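Local coordinates for DNA-3-methyladenine glycosidase (Bacillus halodurans, PDB 2H56), which belongs to the HhH-GPD superfamily of base excision DNA repair proteins, a largely helical family named for its helix-hairpin-helix motif, at residues Q53-S58 / T141-I146; I59-Q62 / A68-A71; A151-M156 / V167-L172. All coordinates share one frame; numbering follows the deposited sequence.

Contact 1: residues Q53-S58 / T141-I146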
# COMPACT_ATOMS: atom_id res chain seq x y z
N GLN A 53 2.46 -14.09 -3.22
CA GLN A 53 3.58 -13.92 -2.31
C GLN A 53 3.40 -12.66 -1.48
O GLN A 53 3.59 -12.66 -0.28
CB GLN A 53 4.86 -13.88 -3.14
CG GLN A 53 6.16 -13.83 -2.35
CD GLN A 53 6.49 -12.44 -1.84
OE1 GLN A 53 6.42 -11.45 -2.59
NE2 GLN A 53 6.85 -12.35 -0.56
N SER A 54 3.00 -11.59 -2.14
CA SER A 54 2.72 -10.32 -1.47
C SER A 54 1.66 -10.40 -0.42
O SER A 54 1.81 -9.78 0.61
CB SER A 54 2.26 -9.30 -2.48
OG SER A 54 3.35 -9.02 -3.30
N LEU A 55 0.58 -11.12 -0.68
CA LEU A 55 -0.49 -11.20 0.32
C LEU A 55 0.03 -11.92 1.57
O LEU A 55 -0.23 -11.51 2.70
CB LEU A 55 -1.72 -11.92 -0.23
CG LEU A 55 -2.73 -11.07 -0.99
CD1 LEU A 55 -3.81 -11.93 -1.63
CD2 LEU A 55 -3.33 -10.07 0.00
N VAL A 56 0.77 -13.00 1.36
CA VAL A 56 1.28 -13.76 2.48
C VAL A 56 2.25 -12.91 3.29
O VAL A 56 2.13 -12.79 4.50
CB VAL A 56 1.96 -15.05 1.99
CG1 VAL A 56 2.60 -15.77 3.15
CG2 VAL A 56 0.92 -15.92 1.28
N SER A 57 3.21 -12.30 2.61
CA SER A 57 4.10 -11.33 3.23
C SER A 57 3.34 -10.20 3.94
O SER A 57 3.71 -9.79 5.02
CB SER A 57 5.01 -10.73 2.16
OG SER A 57 6.10 -10.06 2.77
N SER A 58 2.27 -9.69 3.35
CA SER A 58 1.49 -8.66 4.02
C SER A 58 0.88 -9.16 5.31
O SER A 58 0.87 -8.43 6.30
CB SER A 58 0.38 -8.14 3.11
OG SER A 58 0.94 -7.58 1.92
N THR A 141 -10.98 -8.15 0.45
CA THR A 141 -11.38 -8.05 1.86
C THR A 141 -12.27 -9.21 2.34
O THR A 141 -12.41 -9.46 3.55
CB THR A 141 -12.07 -6.73 2.15
OG1 THR A 141 -13.08 -6.51 1.17
CG2 THR A 141 -11.07 -5.58 2.09
N ALA A 142 -12.83 -9.92 1.36
CA ALA A 142 -13.44 -11.26 1.58
C ALA A 142 -12.53 -12.25 2.31
O ALA A 142 -13.02 -13.20 2.93
CB ALA A 142 -13.89 -11.87 0.22
N ILE A 143 -11.21 -12.06 2.22
CA ILE A 143 -10.25 -12.91 2.88
C ILE A 143 -10.09 -12.47 4.33
O ILE A 143 -9.84 -11.31 4.59
CB ILE A 143 -8.89 -12.86 2.17
CG1 ILE A 143 -9.03 -13.27 0.71
CG2 ILE A 143 -7.85 -13.77 2.86
CD1 ILE A 143 -7.94 -12.66 -0.14
N LYS A 144 -10.28 -13.40 5.27
CA LYS A 144 -10.00 -13.15 6.68
C LYS A 144 -8.61 -12.58 6.83
O LYS A 144 -7.68 -13.00 6.16
CB LYS A 144 -10.06 -14.44 7.49
CG LYS A 144 -11.47 -14.88 7.98
CD LYS A 144 -11.40 -16.29 8.64
CE LYS A 144 -11.38 -17.41 7.58
NZ LYS A 144 -10.52 -18.61 7.88
N GLY A 145 -8.48 -11.60 7.72
CA GLY A 145 -7.21 -10.93 7.95
C GLY A 145 -6.97 -9.74 7.05
O GLY A 145 -6.22 -8.86 7.45
N ILE A 146 -7.56 -9.72 5.85
CA ILE A 146 -7.42 -8.58 4.92
C ILE A 146 -8.53 -7.57 5.09
O ILE A 146 -9.66 -7.82 4.73
CB ILE A 146 -7.45 -9.01 3.45
CG1 ILE A 146 -6.53 -10.19 3.20
CG2 ILE A 146 -7.07 -7.81 2.56
CD1 ILE A 146 -5.13 -9.88 3.37
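L55 splits its two methyl ends between a pair of isoleucines on the loop that follows helix 133-141. Its CD2 meets I146 CD1 at 3.8 Å, the two side chains crossing at about a right angle, while L55 CD1 lies more loosely against I143 CD1, 4.5 Å away. The leucine CG stands beside the backbone N and anti to the carbonyl carbon (chi1 -86°), which sends the fork outward from helix 51-61. A branched leucine suits this place because one residue can offer a methyl to each of two neighbours. All three residues are buried. F154 of helix 148-157 packs on L55 and S54, and I143 rests also on H113, V114 and H117 of helix 105-119.

The isoleucines are brought together by a type II beta turn from I143 to I146, closed by I146 N to I143 O at 3.1 Å. G145 takes the third position with phi at 88°, a positive value that glycine adopts readily and that the type II turn favours there. K144 ties the turn to helix 105-119, its N bonding H113 ND1 and its ammonium forming a salt bridge with E109.

On helix 51-61, S54 O receives two donors from S58, which reach it from opposite faces of the carbonyl plane: S58 N at 2.8 Å and S58 OG at 2.7 Å. The hydroxyl thus satisfies itself within its own helix, as serines in helices often do.

Lying between helices 133-141 and 148-157, with G145 in its turn, the segment is the hairpin of the family's helix-hairpin-helix motif, here seated on helix 51-61 through an apolar contact.

Contact 2: residues I59-Q62 / A68-A71; sequences IVEQ and AASA
V60, which meets A69 through its side chain, turns its carbonyl O to a different task: together with Q62 O it grips the ammonium group of K107, from helix 105-119. Two backbone oxygens thus hold one lysine.

Across the contact the meeting is van der Waals packing, mostly of carbon on carbon. The methyl of A69 settles against the backbone of E61, with A69 CB 3.9 Å from E61 CA and 4.0 Å from E61 CG. The alpha carbons of these two residues are 5.1 Å apart, and alanine, with a single methyl, suits so close an approach of two backbones. V60 adds a second surface: CG1, anti to the backbone N (chi1 171°), reaches forward to lie 3.8 Å from A69 O and 4.4 Å from A69 CB.

Of its side chain E61 contributes only the carbon part, CG, beside its backbone CA. With CG beside the backbone N and the chain extended beyond it, the carboxylate is carried away from the methyl, and its OE2 makes a weak hydrogen bond to S57 OG one helical turn back. A glutamate fits here because its methylenes can pack while its charged end lies on the exposed side.

The chemistry therefore implies that helices 51-61 and 66-80, joined by a short connection, are held together here by shape and van der Waals contact, with the polar bonding directed to other parts of the fold.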
# COMPACT_ATOMS: atom_id res chain seq x y z
N ILE A 59 0.38 -10.39 5.31
CA ILE A 59 -0.14 -10.98 6.57
C ILE A 59 0.99 -11.17 7.61
O ILE A 59 0.80 -10.84 8.77
CB ILE A 59 -0.88 -12.29 6.28
CG1 ILE A 59 -2.22 -11.97 5.58
CG2 ILE A 59 -1.11 -13.09 7.53
CD1 ILE A 59 -2.58 -12.97 4.55
N VAL A 60 2.17 -11.61 7.18
CA VAL A 60 3.26 -11.83 8.12
C VAL A 60 3.70 -10.55 8.78
O VAL A 60 4.06 -10.55 9.95
CB VAL A 60 4.43 -12.57 7.48
CG1 VAL A 60 5.66 -12.61 8.42
CG2 VAL A 60 3.98 -13.98 7.15
N GLU A 61 3.59 -9.45 8.07
CA GLU A 61 4.00 -8.15 8.59
C GLU A 61 3.11 -7.58 9.68
O GLU A 61 3.58 -6.85 10.54
CB GLU A 61 4.10 -7.11 7.46
CG GLU A 61 5.29 -7.34 6.54
CD GLU A 61 5.17 -6.65 5.19
OE1 GLU A 61 4.36 -5.69 5.06
OE2 GLU A 61 5.90 -7.09 4.26
N GLN A 62 1.83 -7.86 9.66
CA GLN A 62 0.94 -7.25 10.65
C GLN A 62 1.50 -7.26 12.08
O GLN A 62 1.90 -8.31 12.58
CB GLN A 62 -0.41 -7.94 10.69
CG GLN A 62 -1.24 -7.81 9.40
CD GLN A 62 -2.35 -8.82 9.33
OE1 GLN A 62 -2.37 -9.79 10.10
NE2 GLN A 62 -3.29 -8.62 8.41
N ALA A 68 11.50 -7.75 12.59
CA ALA A 68 10.75 -8.89 13.13
C ALA A 68 10.13 -9.75 12.03
O ALA A 68 10.35 -10.95 11.99
CB ALA A 68 9.65 -8.38 14.06
N ALA A 69 9.36 -9.11 11.16
CA ALA A 69 8.64 -9.79 10.10
C ALA A 69 9.60 -10.46 9.15
O ALA A 69 9.31 -11.53 8.62
CB ALA A 69 7.79 -8.83 9.33
N SER A 70 10.73 -9.82 8.91
CA SER A 70 11.70 -10.33 7.96
C SER A 70 12.30 -11.62 8.51
O SER A 70 12.46 -12.57 7.78
CB SER A 70 12.76 -9.29 7.66
OG SER A 70 13.77 -9.83 6.82
N ALA A 71 12.57 -11.68 9.80
CA ALA A 71 13.04 -12.92 10.42
C ALA A 71 12.04 -14.08 10.23
O ALA A 71 12.43 -15.18 9.84
CB ALA A 71 13.29 -12.69 11.92

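Contact 3: residues A151-M156 / V167-L172; sequences AEMFMM and VGDVGL
E152 faces V167 and G168 through two waters, one for each carboxylate oxygen. Water 1 donates to E152 OE1 at 2.7 Å and accepts from G168 N at 3.0 Å; water 2 joins E152 OE2, 2.6 Å away, to V167 N at 2.9 Å. Glutamate suits the place, since a forked acceptor answers two successive backbone N-H groups. S166 OG and Q148 NE2 bond OE1 and OE2 respectively, further fixing the carboxylate.

Selenomethionine M153 is coiled, all three torsions turned the same way (chi1 -59°), which brings SE over toward the loop, 4.3 Å from D169 OD1, a loose contact. M156 and L172 both pack on C206 of helix 202-219.

In D169, CG lies anti to the backbone N (chi1 -169°), turning the carboxylate over the start of helix 170-180. OD2 takes L172 N on its anti lone pair at 2.7 Å, and G171 N more weakly, making D169 the N-cap. Indole N-H groups hold both oxygens: W210 at OD2, W149 at OD1. An aspartate some 23 residues beyond the hairpin turn, at the N-cap of helix 170-180, is consistent with the "D" of the HhH-GPD name.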
# COMPACT_ATOMS: atom_id res chain seq x y z
N ALA A 151 -6.17 -4.14 1.77
CA ALA A 151 -6.47 -4.31 0.35
C ALA A 151 -5.93 -3.12 -0.40
O ALA A 151 -5.39 -3.26 -1.49
CB ALA A 151 -7.96 -4.44 0.10
N GLU A 152 -6.10 -1.93 0.18
CA GLU A 152 -5.71 -0.74 -0.53
C GLU A 152 -4.20 -0.68 -0.74
O GLU A 152 -3.74 -0.47 -1.87
CB GLU A 152 -6.25 0.51 0.15
CG GLU A 152 -7.73 0.70 -0.18
CD GLU A 152 -8.44 1.69 0.74
OE1 GLU A 152 -7.97 1.90 1.91
OE2 GLU A 152 -9.50 2.23 0.28
N MSE A 153 -3.43 -0.94 0.33
CA MSE A 153 -1.96 -0.96 0.23
C MSE A 153 -1.46 -2.03 -0.75
O MSE A 153 -0.45 -1.81 -1.50
CB MSE A 153 -1.31 -1.23 1.58
CG MSE A 153 -1.66 -0.24 2.61
SE MSE A 153 -0.95 1.49 2.17
CE MSE A 153 1.00 1.17 2.68
N PHE A 154 -2.19 -3.15 -0.75
CA PHE A 154 -1.90 -4.23 -1.67
C PHE A 154 -2.12 -3.81 -3.10
O PHE A 154 -1.31 -4.17 -3.96
CB PHE A 154 -2.77 -5.44 -1.37
CG PHE A 154 -2.51 -6.60 -2.27
CD1 PHE A 154 -1.38 -7.41 -2.08
CD2 PHE A 154 -3.39 -6.90 -3.31
CE1 PHE A 154 -1.12 -8.48 -2.93
CE2 PHE A 154 -3.14 -7.98 -4.16
CZ PHE A 154 -2.00 -8.77 -3.97
N MSE A 155 -3.19 -3.07 -3.36
CA MSE A 155 -3.49 -2.67 -4.72
C MSE A 155 -2.39 -1.73 -5.21
O MSE A 155 -2.15 -1.59 -6.43
CB MSE A 155 -4.83 -1.92 -4.81
CG MSE A 155 -6.07 -2.71 -4.51
SE MSE A 155 -7.71 -1.77 -5.01
CE MSE A 155 -7.30 -1.40 -6.91
N MSE A 156 -1.75 -1.01 -4.29
CA MSE A 156 -0.85 0.03 -4.75
C MSE A 156 0.51 -0.61 -4.98
O MSE A 156 1.02 -0.62 -6.08
CB MSE A 156 -0.74 1.19 -3.77
CG MSE A 156 -1.97 2.12 -3.66
SE MSE A 156 -1.55 3.43 -2.29
CE MSE A 156 -3.14 4.67 -2.06
N VAL A 167 -8.24 6.29 2.39
CA VAL A 167 -8.71 7.32 3.30
C VAL A 167 -8.32 7.05 4.75
O VAL A 167 -8.14 7.98 5.52
CB VAL A 167 -10.22 7.51 3.15
CG1 VAL A 167 -10.81 8.17 4.36
CG2 VAL A 167 -10.44 8.34 1.88
N GLY A 168 -8.14 5.78 5.10
CA GLY A 168 -7.86 5.42 6.50
C GLY A 168 -6.40 5.46 6.88
O GLY A 168 -6.07 5.21 8.00
N ASP A 169 -5.51 5.74 5.94
CA ASP A 169 -4.08 5.77 6.25
C ASP A 169 -3.69 7.02 7.07
O ASP A 169 -3.72 8.15 6.60
CB ASP A 169 -3.25 5.71 4.96
CG ASP A 169 -1.76 5.46 5.24
OD1 ASP A 169 -1.33 4.30 5.42
OD2 ASP A 169 -1.01 6.45 5.26
N VAL A 170 -3.29 6.78 8.30
CA VAL A 170 -2.81 7.83 9.19
C VAL A 170 -1.63 8.61 8.59
O VAL A 170 -1.38 9.77 8.95
CB VAL A 170 -2.36 7.21 10.52
CG1 VAL A 170 -1.61 8.22 11.37
CG2 VAL A 170 -3.57 6.65 11.25
N GLY A 171 -0.90 7.98 7.68
CA GLY A 171 0.22 8.62 7.01
C GLY A 171 -0.30 9.64 6.05
O GLY A 171 0.03 10.82 6.14
N LEU A 172 -1.14 9.19 5.13
CA LEU A 172 -1.78 10.08 4.19
C LEU A 172 -2.52 11.20 4.92
O LEU A 172 -2.49 12.33 4.48
CB LEU A 172 -2.72 9.29 3.27
CG LEU A 172 -1.99 8.27 2.38
CD1 LEU A 172 -2.96 7.29 1.77
CD2 LEU A 172 -1.18 8.97 1.29
O HOH W 1 -9.02 3.08 4.14
O HOH W 2 -10.24 4.45 1.30

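Overall arrangement
Contacts 1 and 2 share helix 51-61, their centres 12 Å apart; the short-range contact 2 falls within the 82 residues separating the segments of contact 1. They meet where Q62 nears G145 and I59 nears I146. Contact 3 follows both along the chain, its centre 14 Å from contact 1 and 18 Å from contact 2. It touches the former through F154 against S54 and L55 and through A151 against I146 and T141, whereas the nearest atoms of contacts 2 and 3 are about 8 Å apart. Helix 148-157, following the hairpin, thus packs against helix 51-61 and also meets the start of helix 170-180; all three contacts belong to the HhH-GPD part of the protein.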